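Small COPII coat GTPase SAR1 (Encephalitozoon cuniculi, PDB 6VS4) belongs to the ADP-ribosylation factor family of small G proteins, whose P-loop fold here holds guanosine-5'-diphosphate and a magnesium ion. Local coordinates at residues K52-N57 and V191-G196; E156-E159 and Q163-S166; S34-P39 and W211-I216. All coordinates share one frame; numbering follows the deposited sequence.

Contact 1 of 3, residues K52-N57 and V191-G196; sequences KTTLVN and VTITSG. With MG (magnesium ion), chain E; GDP (guanosine-5'-diphosphate), chain D.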
ATOM      1  N   LYS A  52      16.844  16.225  20.757  1.00 54.09           N
ATOM      2  CA  LYS A  52      17.866  16.390  19.729  1.00 52.51           C
ATOM      3  C   LYS A  52      18.204  15.062  19.069  1.00 52.28           C
ATOM      4  O   LYS A  52      18.194  14.950  17.838  1.00 53.53           O
ATOM      5  CB  LYS A  52      19.130  16.999  20.339  1.00 50.96           C
ATOM      6  CG  LYS A  52      19.007  18.445  20.770  1.00 59.10           C
ATOM      7  CD  LYS A  52      20.282  18.886  21.469  1.00 63.38           C
ATOM      8  CE  LYS A  52      20.095  18.857  22.971  1.00 67.88           C
ATOM      9  NZ  LYS A  52      19.812  17.513  23.532  1.00 61.02           N
ATOM     10  N   THR A  53      18.531  14.055  19.880  1.00 55.10           N
ATOM     11  CA  THR A  53      18.865  12.737  19.351  1.00 57.24           C
ATOM     12  C   THR A  53      17.692  12.144  18.581  1.00 53.20           C
ATOM     13  O   THR A  53      17.881  11.487  17.550  1.00 54.41           O
ATOM     14  CB  THR A  53      19.285  11.815  20.496  1.00 59.15           C
ATOM     15  OG1 THR A  53      20.505  12.294  21.075  1.00 73.47           O
ATOM     16  CG2 THR A  53      19.481  10.397  20.000  1.00 53.15           C
ATOM     17  N   THR A  54      16.470  12.396  19.057  1.00 46.99           N
ATOM     18  CA  THR A  54      15.277  11.931  18.359  1.00 45.49           C
ATOM     19  C   THR A  54      15.178  12.544  16.967  1.00 47.19           C
ATOM     20  O   THR A  54      14.872  11.845  15.994  1.00 47.87           O
ATOM     21  CB  THR A  54      14.032  12.265  19.186  1.00 47.95           C
ATOM     22  OG1 THR A  54      14.122  11.628  20.468  1.00 52.44           O
ATOM     23  CG2 THR A  54      12.775  11.793  18.485  1.00 49.16           C
ATOM     24  N   LEU A  55      15.447  13.847  16.852  1.00 45.42           N
ATOM     25  CA  LEU A  55      15.368  14.511  15.556  1.00 40.10           C
ATOM     26  C   LEU A  55      16.419  13.975  14.592  1.00 51.69           C
ATOM     27  O   LEU A  55      16.116  13.704  13.422  1.00 50.83           O
ATOM     28  CB  LEU A  55      15.525  16.023  15.720  1.00 40.68           C
ATOM     29  CG  LEU A  55      15.621  16.802  14.400  1.00 40.90           C
ATOM     30  CD1 LEU A  55      14.405  16.554  13.503  1.00 36.25           C
ATOM     31  CD2 LEU A  55      15.801  18.288  14.664  1.00 47.46           C
ATOM     32  N   VAL A  56      17.659  13.820  15.061  1.00 41.42           N
ATOM     33  CA  VAL A  56      18.717  13.376  14.163  1.00 41.90           C
ATOM     34  C   VAL A  56      18.475  11.935  13.729  1.00 46.09           C
ATOM     35  O   VAL A  56      18.711  11.573  12.569  1.00 44.12           O
ATOM     36  CB  VAL A  56      20.092  13.574  14.825  1.00 42.69           C
ATOM     37  CG1 VAL A  56      21.190  13.002  13.959  1.00 42.64           C
ATOM     38  CG2 VAL A  56      20.339  15.068  15.055  1.00 42.01           C
ATOM     39  N   ASN A  57      17.964  11.100  14.639  1.00 46.05           N
ATOM     40  CA  ASN A  57      17.559   9.754  14.258  1.00 52.21           C
ATOM     41  C   ASN A  57      16.434   9.783  13.234  1.00 51.39           C
ATOM     42  O   ASN A  57      16.325   8.876  12.403  1.00 52.90           O
ATOM     43  CB  ASN A  57      17.143   8.955  15.492  1.00 46.83           C
ATOM     44  CG  ASN A  57      18.322   8.576  16.360  1.00 59.56           C
ATOM     45  OD1 ASN A  57      19.472   8.665  15.930  1.00 59.35           O
ATOM     46  ND2 ASN A  57      18.045   8.143  17.588  1.00 57.37           N
ATOM     47  N   VAL A 191       6.537  22.266  16.829  1.00 42.94           N
ATOM     48  CA  VAL A 191       6.574  20.927  16.259  1.00 43.43           C
ATOM     49  C   VAL A 191       6.353  19.886  17.351  1.00 49.41           C
ATOM     50  O   VAL A 191       6.501  20.154  18.545  1.00 54.68           O
ATOM     51  CB  VAL A 191       7.918  20.651  15.540  1.00 47.55           C
ATOM     52  CG1 VAL A 191       8.124  21.600  14.360  1.00 46.27           C
ATOM     53  CG2 VAL A 191       9.073  20.770  16.519  1.00 34.19           C
ATOM     54  N   THR A 192       5.988  18.683  16.913  1.00 48.92           N
ATOM     55  CA  THR A 192       6.061  17.454  17.708  1.00 52.00           C
ATOM     56  C   THR A 192       6.936  16.509  16.894  1.00 55.35           C
ATOM     57  O   THR A 192       6.483  15.928  15.903  1.00 53.29           O
ATOM     58  CB  THR A 192       4.696  16.829  17.990  1.00 49.32           C
ATOM     59  OG1 THR A 192       3.961  17.645  18.905  1.00 65.40           O
ATOM     60  CG2 THR A 192       4.865  15.449  18.599  1.00 49.87           C
ATOM     61  N   ILE A 193       8.197  16.381  17.306  1.00 51.84           N
ATOM     62  CA  ILE A 193       9.173  15.666  16.500  1.00 46.04           C
ATOM     63  C   ILE A 193       8.833  14.185  16.429  1.00 52.94           C
ATOM     64  O   ILE A 193       9.112  13.530  15.421  1.00 58.04           O
ATOM     65  CB  ILE A 193      10.580  15.928  17.064  1.00 48.21           C
ATOM     66  CG1 ILE A 193      10.982  17.370  16.750  1.00 45.56           C
ATOM     67  CG2 ILE A 193      11.601  14.952  16.488  1.00 49.42           C
ATOM     68  CD1 ILE A 193      12.274  17.819  17.398  1.00 48.32           C
ATOM     69  N   THR A 194       8.191  13.640  17.465  1.00 51.30           N
ATOM     70  CA  THR A 194       7.857  12.219  17.492  1.00 53.44           C
ATOM     71  C   THR A 194       6.569  11.862  16.754  1.00 54.73           C
ATOM     72  O   THR A 194       6.260  10.674  16.648  1.00 66.02           O
ATOM     73  CB  THR A 194       7.753  11.725  18.930  1.00 51.62           C
ATOM     74  OG1 THR A 194       6.870  12.583  19.660  1.00 54.44           O
ATOM     75  CG2 THR A 194       9.132  11.728  19.576  1.00 52.10           C
ATOM     76  N   SER A 195       5.781  12.830  16.296  1.00 51.96           N
ATOM     77  CA  SER A 195       4.571  12.466  15.574  1.00 57.71           C
ATOM     78  C   SER A 195       4.912  12.008  14.156  1.00 65.07           C
ATOM     79  O   SER A 195       5.943  12.376  13.580  1.00 62.25           O
ATOM     80  CB  SER A 195       3.588  13.633  15.519  1.00 63.28           C
ATOM     81  OG  SER A 195       3.963  14.562  14.519  1.00 71.13           O
ATOM     82  N   GLY A 196       4.022  11.194  13.589  1.00 64.73           N
ATOM     83  CA  GLY A 196       4.232  10.723  12.232  1.00 71.00           C
ATOM     84  C   GLY A 196       4.076  11.816  11.198  1.00 69.59           C
ATOM     85  O   GLY A 196       4.760  11.799  10.166  1.00 55.17           O
TER
HETATM   86 MG    MG E 303      21.143  12.986  22.985  1.00 57.68          MG
HETATM   87  PB  GDP D 302      18.171  14.721  23.917  1.00 59.19           P
HETATM   88  O1B GDP D 302      18.765  14.700  25.337  1.00 64.44           O
HETATM   89  O2B GDP D 302      19.030  13.992  22.926  1.00 66.03           O
HETATM   90  O3B GDP D 302      17.881  16.177  23.544  1.00 48.78           O
HETATM   91  O3A GDP D 302      16.742  14.031  23.999  1.00 41.84           O
HETATM   92  PA  GDP D 302      16.067  12.800  23.260  1.00 57.44           P
HETATM   93  O1A GDP D 302      16.695  11.541  23.837  1.00 63.76           O
HETATM   94  O2A GDP D 302      16.125  12.950  21.792  1.00 65.19           O
HETATM   95  O5' GDP D 302      14.556  12.816  23.774  1.00 65.96           O
HETATM   96  C5' GDP D 302      14.165  12.607  25.146  1.00 66.58           C
HETATM   97  C4' GDP D 302      12.767  12.040  25.186  1.00 58.76           C
HETATM   98  O4' GDP D 302      11.841  13.002  24.632  1.00 54.37           O
HETATM   99  C3' GDP D 302      12.563  10.732  24.412  1.00 62.61           C
HETATM  100  O3' GDP D 302      11.868   9.766  25.192  1.00 66.79           O
HETATM  101  C2' GDP D 302      11.745  11.167  23.192  1.00 59.69           C
HETATM  102  O2' GDP D 302      10.880  10.127  22.756  1.00 63.00           O
HETATM  103  C1' GDP D 302      10.941  12.319  23.784  1.00 58.11           C
HETATM  104  N9  GDP D 302      10.419  13.269  22.790  1.00 60.87           N
HETATM  105  C8  GDP D 302      11.105  13.914  21.793  1.00 57.81           C
HETATM  106  N7  GDP D 302      10.341  14.690  21.060  1.00 51.54           N
HETATM  107  C5  GDP D 302       9.075  14.540  21.604  1.00 61.03           C
HETATM  108  C6  GDP D 302       7.805  15.092  21.220  1.00 58.41           C
HETATM  109  O6  GDP D 302       7.583  15.895  20.318  1.00 54.84           O
HETATM  110  N1  GDP D 302       6.777  14.642  22.023  1.00 57.91           N
HETATM  111  C2  GDP D 302       6.923  13.790  23.086  1.00 59.26           C
HETATM  112  N2  GDP D 302       5.817  13.470  23.760  1.00 55.86           N
HETATM  113  N3  GDP D 302       8.092  13.277  23.459  1.00 63.31           N
HETATM  114  C4  GDP D 302       9.112  13.676  22.675  1.00 64.07           C
HETATM  115  O   HOH W   1      21.615  14.862  22.600  1.00 55.31           O
HETATM  116  O   HOH W   2      19.621  11.847  23.645  1.00 51.31           O

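Contact 2 of 3, residues E156-E159 and Q163-S166; sequences ETAE and QWKS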
ATOM      1  N   GLU A 156      -1.026  23.515  14.179  1.00 56.55           N
ATOM      2  CA  GLU A 156      -1.984  24.546  13.792  1.00 60.33           C
ATOM      3  C   GLU A 156      -2.527  25.288  15.009  1.00 61.81           C
ATOM      4  O   GLU A 156      -2.519  26.524  15.042  1.00 57.73           O
ATOM      5  CB  GLU A 156      -3.131  23.932  12.992  1.00 53.11           C
ATOM      6  N   THR A 157      -2.993  24.552  16.028  1.00 58.01           N
ATOM      7  CA  THR A 157      -3.555  25.220  17.201  1.00 62.16           C
ATOM      8  C   THR A 157      -2.477  25.937  18.007  1.00 57.84           C
ATOM      9  O   THR A 157      -2.762  26.960  18.637  1.00 64.37           O
ATOM     10  CB  THR A 157      -4.312  24.231  18.091  1.00 52.20           C
ATOM     11  OG1 THR A 157      -3.409  23.271  18.647  1.00 59.44           O
ATOM     12  CG2 THR A 157      -5.362  23.494  17.284  1.00 54.19           C
ATOM     13  N   ALA A 158      -1.235  25.443  17.973  1.00 54.35           N
ATOM     14  CA  ALA A 158      -0.142  26.150  18.633  1.00 59.61           C
ATOM     15  C   ALA A 158       0.123  27.494  17.967  1.00 70.74           C
ATOM     16  O   ALA A 158       0.366  28.496  18.651  1.00 71.34           O
ATOM     17  CB  ALA A 158       1.121  25.293  18.630  1.00 50.28           C
ATOM     18  N   GLU A 159       0.063  27.537  16.633  1.00 70.78           N
ATOM     19  CA  GLU A 159       0.344  28.774  15.911  1.00 73.61           C
ATOM     20  C   GLU A 159      -0.704  29.840  16.204  1.00 72.20           C
ATOM     21  O   GLU A 159      -0.420  31.037  16.093  1.00 75.37           O
ATOM     22  CB  GLU A 159       0.416  28.497  14.411  1.00 86.07           C
ATOM     23  CG  GLU A 159       1.012  29.631  13.598  1.00 94.13           C
ATOM     24  CD  GLU A 159       2.457  29.896  13.973  1.00 97.23           C
ATOM     25  OE1 GLU A 159       3.192  28.917  14.215  1.00 93.94           O
ATOM     26  OE2 GLU A 159       2.862  31.078  14.023  1.00101.96           O
ATOM     27  N   GLN A 163      -1.143  33.876  23.058  1.00 61.52           N
ATOM     28  CA  GLN A 163      -0.753  34.050  24.456  1.00 63.78           C
ATOM     29  C   GLN A 163       0.404  33.125  24.823  1.00 62.62           C
ATOM     30  O   GLN A 163       1.416  33.564  25.379  1.00 65.73           O
ATOM     31  CB  GLN A 163      -1.942  33.788  25.386  1.00 68.60           C
ATOM     32  CG  GLN A 163      -3.094  34.766  25.274  1.00 71.40           C
ATOM     33  CD  GLN A 163      -4.195  34.498  26.296  1.00 79.46           C
ATOM     34  OE1 GLN A 163      -4.007  34.711  27.492  1.00 87.60           O
ATOM     35  NE2 GLN A 163      -5.350  34.035  25.824  1.00 78.80           N
ATOM     36  N   TRP A 164       0.289  31.845  24.472  1.00 61.92           N
ATOM     37  CA  TRP A 164       1.300  30.865  24.854  1.00 57.71           C
ATOM     38  C   TRP A 164       2.603  31.094  24.100  1.00 62.77           C
ATOM     39  O   TRP A 164       3.691  30.907  24.658  1.00 63.94           O
ATOM     40  CB  TRP A 164       0.743  29.464  24.613  1.00 58.28           C
ATOM     41  CG  TRP A 164       1.626  28.292  24.938  1.00 63.03           C
ATOM     42  CD1 TRP A 164       2.053  27.893  26.174  1.00 63.69           C
ATOM     43  CD2 TRP A 164       2.143  27.332  24.009  1.00 64.47           C
ATOM     44  NE1 TRP A 164       2.820  26.754  26.069  1.00 55.57           N
ATOM     45  CE2 TRP A 164       2.891  26.391  24.749  1.00 59.57           C
ATOM     46  CE3 TRP A 164       2.061  27.187  22.621  1.00 64.54           C
ATOM     47  CZ2 TRP A 164       3.539  25.322  24.149  1.00 57.83           C
ATOM     48  CZ3 TRP A 164       2.705  26.120  22.027  1.00 64.66           C
ATOM     49  CH2 TRP A 164       3.436  25.203  22.789  1.00 66.30           C
ATOM     50  N   LYS A 165       2.519  31.510  22.834  1.00 64.98           N
ATOM     51  CA  LYS A 165       3.734  31.834  22.095  1.00 59.85           C
ATOM     52  C   LYS A 165       4.474  33.002  22.744  1.00 61.68           C
ATOM     53  O   LYS A 165       5.702  32.968  22.883  1.00 66.11           O
ATOM     54  CB  LYS A 165       3.390  32.133  20.639  1.00 58.18           C
ATOM     55  CG  LYS A 165       2.976  30.891  19.853  1.00 65.76           C
ATOM     56  CD  LYS A 165       2.194  31.237  18.590  1.00 68.57           C
ATOM     57  CE  LYS A 165       2.958  32.156  17.669  1.00 67.05           C
ATOM     58  NZ  LYS A 165       2.042  32.742  16.657  1.00 68.99           N
ATOM     59  N   SER A 166       3.739  34.024  23.192  1.00 63.59           N
ATOM     60  CA  SER A 166       4.382  35.136  23.882  1.00 72.89           C
ATOM     61  C   SER A 166       5.017  34.685  25.191  1.00 66.47           C
ATOM     62  O   SER A 166       6.143  35.080  25.506  1.00 66.26           O
ATOM     63  CB  SER A 166       3.371  36.251  24.148  1.00 79.08           C
ATOM     64  OG  SER A 166       3.147  37.030  22.989  1.00 88.59           O
TER

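Contact 3 of 3, residues S34-P39 and W211-I216; sequences SLFGKP and WLEAMI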
ATOM      1  N   SER A  34      18.481  16.127   0.483  1.00 61.97           N
ATOM      2  CA  SER A  34      18.654  16.881  -0.756  1.00 59.05           C
ATOM      3  C   SER A  34      18.693  18.389  -0.544  1.00 66.31           C
ATOM      4  O   SER A  34      18.972  19.123  -1.498  1.00 66.93           O
ATOM      5  CB  SER A  34      17.531  16.549  -1.734  1.00 64.56           C
ATOM      6  OG  SER A  34      16.375  17.291  -1.400  1.00 74.83           O
ATOM      7  N   LEU A  35      18.417  18.866   0.670  1.00 65.48           N
ATOM      8  CA  LEU A  35      18.383  20.303   0.924  1.00 64.40           C
ATOM      9  C   LEU A  35      19.768  20.923   0.839  1.00 60.32           C
ATOM     10  O   LEU A  35      19.906  22.075   0.414  1.00 66.27           O
ATOM     11  CB  LEU A  35      17.777  20.578   2.302  1.00 69.36           C
ATOM     12  CG  LEU A  35      16.269  20.821   2.372  1.00 72.64           C
ATOM     13  CD1 LEU A  35      15.885  21.329   3.745  1.00 69.89           C
ATOM     14  CD2 LEU A  35      15.834  21.804   1.293  1.00 74.50           C
ATOM     15  N   PHE A  36      20.793  20.189   1.234  1.00 57.84           N
ATOM     16  CA  PHE A  36      22.139  20.722   1.351  1.00 59.87           C
ATOM     17  C   PHE A  36      22.934  20.269   0.134  1.00 70.31           C
ATOM     18  O   PHE A  36      23.244  19.082  -0.005  1.00 72.80           O
ATOM     19  CB  PHE A  36      22.774  20.249   2.655  1.00 66.94           C
ATOM     20  CG  PHE A  36      21.957  20.585   3.874  1.00 69.23           C
ATOM     21  CD1 PHE A  36      22.136  21.789   4.541  1.00 64.45           C
ATOM     22  CD2 PHE A  36      20.985  19.708   4.333  1.00 67.96           C
ATOM     23  CE1 PHE A  36      21.377  22.102   5.651  1.00 59.45           C
ATOM     24  CE2 PHE A  36      20.221  20.015   5.440  1.00 69.04           C
ATOM     25  CZ  PHE A  36      20.420  21.214   6.103  1.00 64.80           C
ATOM     26  N   GLY A  37      23.253  21.219  -0.752  1.00 76.86           N
ATOM     27  CA  GLY A  37      24.016  20.915  -1.950  1.00 75.67           C
ATOM     28  C   GLY A  37      25.513  20.885  -1.751  1.00 80.48           C
ATOM     29  O   GLY A  37      26.223  20.297  -2.571  1.00 90.01           O
ATOM     30  N   LYS A  38      26.006  21.506  -0.692  1.00 77.38           N
ATOM     31  CA  LYS A  38      27.408  21.473  -0.311  1.00 73.16           C
ATOM     32  C   LYS A  38      27.488  21.011   1.132  1.00 68.77           C
ATOM     33  O   LYS A  38      26.505  21.107   1.873  1.00 67.86           O
ATOM     34  CB  LYS A  38      28.062  22.855  -0.471  1.00 74.54           C
ATOM     35  N   PRO A  39      28.631  20.472   1.562  1.00 64.41           N
ATOM     36  CA  PRO A  39      28.755  20.041   2.959  1.00 65.65           C
ATOM     37  C   PRO A  39      28.497  21.196   3.924  1.00 66.26           C
ATOM     38  O   PRO A  39      29.100  22.267   3.824  1.00 66.54           O
ATOM     39  CB  PRO A  39      30.196  19.529   3.044  1.00 64.00           C
ATOM     40  CG  PRO A  39      30.506  19.088   1.662  1.00 61.26           C
ATOM     41  CD  PRO A  39      29.812  20.083   0.769  1.00 67.05           C
ATOM     42  N   TRP A 211      13.726  26.769   5.612  1.00 53.39           N
ATOM     43  CA  TRP A 211      14.067  28.141   5.984  1.00 52.51           C
ATOM     44  C   TRP A 211      15.543  28.254   6.350  1.00 54.25           C
ATOM     45  O   TRP A 211      16.233  29.176   5.902  1.00 58.46           O
ATOM     46  CB  TRP A 211      13.188  28.608   7.148  1.00 51.89           C
ATOM     47  CG  TRP A 211      13.497  30.001   7.626  1.00 52.26           C
ATOM     48  CD1 TRP A 211      12.937  31.163   7.179  1.00 57.41           C
ATOM     49  CD2 TRP A 211      14.435  30.376   8.645  1.00 50.24           C
ATOM     50  NE1 TRP A 211      13.464  32.235   7.857  1.00 61.52           N
ATOM     51  CE2 TRP A 211      14.389  31.781   8.760  1.00 57.44           C
ATOM     52  CE3 TRP A 211      15.309  29.661   9.471  1.00 43.00           C
ATOM     53  CZ2 TRP A 211      15.182  32.486   9.665  1.00 59.27           C
ATOM     54  CZ3 TRP A 211      16.100  30.364  10.366  1.00 50.56           C
ATOM     55  CH2 TRP A 211      16.028  31.760  10.458  1.00 60.32           C
ATOM     56  N   LEU A 212      16.055  27.300   7.129  1.00 52.94           N
ATOM     57  CA  LEU A 212      17.461  27.342   7.514  1.00 53.68           C
ATOM     58  C   LEU A 212      18.363  27.260   6.292  1.00 54.57           C
ATOM     59  O   LEU A 212      19.333  28.023   6.175  1.00 56.48           O
ATOM     60  CB  LEU A 212      17.769  26.203   8.485  1.00 47.18           C
ATOM     61  CG  LEU A 212      19.194  26.067   9.012  1.00 47.82           C
ATOM     62  CD1 LEU A 212      19.530  27.200   9.976  1.00 53.63           C
ATOM     63  CD2 LEU A 212      19.363  24.715   9.692  1.00 47.19           C
ATOM     64  N   GLU A 213      18.043  26.363   5.353  1.00 51.57           N
ATOM     65  CA  GLU A 213      18.854  26.234   4.145  1.00 53.18           C
ATOM     66  C   GLU A 213      18.833  27.514   3.322  1.00 53.33           C
ATOM     67  O   GLU A 213      19.875  27.964   2.829  1.00 60.22           O
ATOM     68  CB  GLU A 213      18.358  25.061   3.298  1.00 62.32           C
ATOM     69  CG  GLU A 213      19.438  24.428   2.433  1.00 72.24           C
ATOM     70  CD  GLU A 213      19.802  25.269   1.220  1.00 86.64           C
ATOM     71  OE1 GLU A 213      20.966  25.189   0.764  1.00 90.38           O
ATOM     72  OE2 GLU A 213      18.933  26.021   0.727  1.00 92.52           O
ATOM     73  N   ALA A 214      17.655  28.124   3.170  1.00 51.14           N
ATOM     74  CA  ALA A 214      17.574  29.366   2.410  1.00 56.76           C
ATOM     75  C   ALA A 214      18.402  30.464   3.067  1.00 62.83           C
ATOM     76  O   ALA A 214      19.033  31.275   2.378  1.00 73.32           O
ATOM     77  CB  ALA A 214      16.115  29.797   2.271  1.00 50.38           C
ATOM     78  N   MET A 215      18.423  30.496   4.402  1.00 60.17           N
ATOM     79  CA  MET A 215      19.211  31.498   5.110  1.00 60.52           C
ATOM     80  C   MET A 215      20.704  31.224   4.987  1.00 63.82           C
ATOM     81  O   MET A 215      21.502  32.161   4.898  1.00 69.87           O
ATOM     82  CB  MET A 215      18.784  31.558   6.575  1.00 58.44           C
ATOM     83  CG  MET A 215      17.417  32.201   6.776  1.00 60.92           C
ATOM     84  SD  MET A 215      17.315  33.808   5.959  1.00 73.59           S
ATOM     85  CE  MET A 215      15.590  34.213   6.228  1.00 81.28           C
ATOM     86  N   ILE A 216      21.106  29.950   4.990  1.00 64.99           N
ATOM     87  CA  ILE A 216      22.513  29.623   4.766  1.00 63.92           C
ATOM     88  C   ILE A 216      22.930  30.036   3.360  1.00 70.01           C
ATOM     89  O   ILE A 216      24.047  30.523   3.143  1.00 70.50           O
ATOM     90  CB  ILE A 216      22.768  28.125   5.018  1.00 63.39           C
ATOM     91  CG1 ILE A 216      22.557  27.788   6.490  1.00 61.31           C
ATOM     92  CG2 ILE A 216      24.188  27.740   4.619  1.00 64.66           C
ATOM     93  CD1 ILE A 216      22.637  26.312   6.785  1.00 62.12           C
TER

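Contact 1 of 3, residues K52-N57 and V191-G196
Methyl-to-methyl packing joins T54 and L55, near the start of helix 52-59, to I193 and T194 in the loop after strand 186-190. The T54 side chain is rotated so that its methyl, CG2, faces the loop, where it meets T194 CG2 at 3.8 Å and also leans on the CG2 branch of I193. That same I193 branch rests against L55 CA, 3.9 Å away, while I193 CD1 reaches L55 CB. No hydrogen bond crosses between the two segments; both hydrogen-bond to the nucleotide instead.

At its phosphate end, backbone amides do much of the gripping. K52 N donates to GDP O3B, T53 N to GDP O2B, and T54 N to GDP O2A at 2.8 Å. T54 OG1, on the branch beside the backbone N, adds a second bond to GDP O2A at 2.7 Å, so the residue that packs through its methyl also holds a phosphate through its hydroxyl. A helix beginning beneath the phosphates in this way is consistent with the P-loop (Walker A) of this family, and K52 also forms a salt bridge with D89.

Metal coordination comes from T53 OG1, 2.1 Å from the magnesium ion, alongside GDP O2B and two waters.

Around the guanine, I193 N gives GDP O6 a weak, bent hydrogen bond (120° at the hydrogen), and T194 lies over one face of the base, with T194 CG2 3.5 Å from GDP C5.

Contact 2 of 3, residues E156-E159 and Q163-S166
The indole of W164 meets A158 at its rim: the A158 methyl carbon CB sits close to the ring plane, 3.8 Å from W164 CZ3 on the six-membered ring. With CG anti to the backbone N (chi1 180°), the indole leaves helix 162-172 and reaches across to helix 155-159. The ring of H153 also meets it, the two planes inclined to each other, and V116, I148 and E151 from neighbouring loops pack on the same side chain. A second flat group, the carboxylate of E159, is approached very differently. K165 NZ comes to E159 OE2 from above the carboxylate plane, 61° out of it, forming a salt bridge of 3.2 Å.

The ammonium group has another partner in the same residue, the backbone O of E159. That hydrogen bond is 3.0 Å from K165 NZ to E159 O, and the donor is tilted 25° from the carbonyl plane. One lysine thus grips both the main chain and the side chain of a single glutamate. Its bend at chi3 brings NZ round to them, while K165 CD passes 3.3 Å from the carbonyl oxygen of A158. The glutamate bends at chi2, which carries OE2 back toward the lysine although its CB points away.

E159 is the last residue of its helix, so K165 supplies a donor to a carbonyl at that C-terminal end. Y190 of strand 186-190 touches A158, E159 and K165, tying the pair of helices to the sheet. Two short consecutive helices held in this way form part of the connection between the parallel neighbouring strands 141-146 and 186-190, a beta-alpha-beta crossover of the P-loop fold.

Contact 3 of 3, residues S34-P39 and W211-I216
E213 presses its CG against the backbone carbonyl of L35, with 3.1 Å between E213 CG and L35 O. Van der Waals contact dominates here: L35 CB lies 4.2 Å from the same E213 CG, and F36 CD1 comes nearly as close, the methylene standing obliquely to the phenyl ring. In E213, chi1 (-152°) swings CG toward the loop, and the turn at chi2 (-75°) sets where the carboxylate goes. F36 and I216 both reach I42 of strand 40-47, so loop and helix share a support in the sheet.

Among polar atoms, L35 O and E213 OE1 lie 3.3 Å apart, but both are acceptors and no hydrogen bond joins them. The loop finds a hydrogen bond elsewhere: F36 O accepts from N82 ND2.

The loop leads from the long helix 9-33 into strand 40-47, and S34 packs on M5 of the second subunit. Since the carboxylate faces a carbonyl oxygen without a hydrogen bond across the contact, the electrostatics of this pair probably favour the join little; the aliphatic part of the glutamate does the packing, and the L35 carbonyl oxygen beside the E213 carboxylate might raise the pKa of that acid slightly.

In the fold
Contact 1 is the one that touches the nucleotide and the magnesium ion; the other two lie farther out on the same P-loop domain. Contact 2 has its centre about 20 Å from that of contact 1, with nearest atoms about 6 Å apart, and its W164 side chain is about 10 Å from the GDP. Strand 186-190 connects them: Y190 touches both segments of contact 2, and the loop that follows it enters contact 1. Contact 3, centred about 19 Å from contact 1, is related through helix 204-223, whose L205 and F209 touch L55. Contacts 2 and 3 are the most distant pair, about 27 Å between centres. Along the chain, residues 34-39 and 211-216 enclose both other contacts.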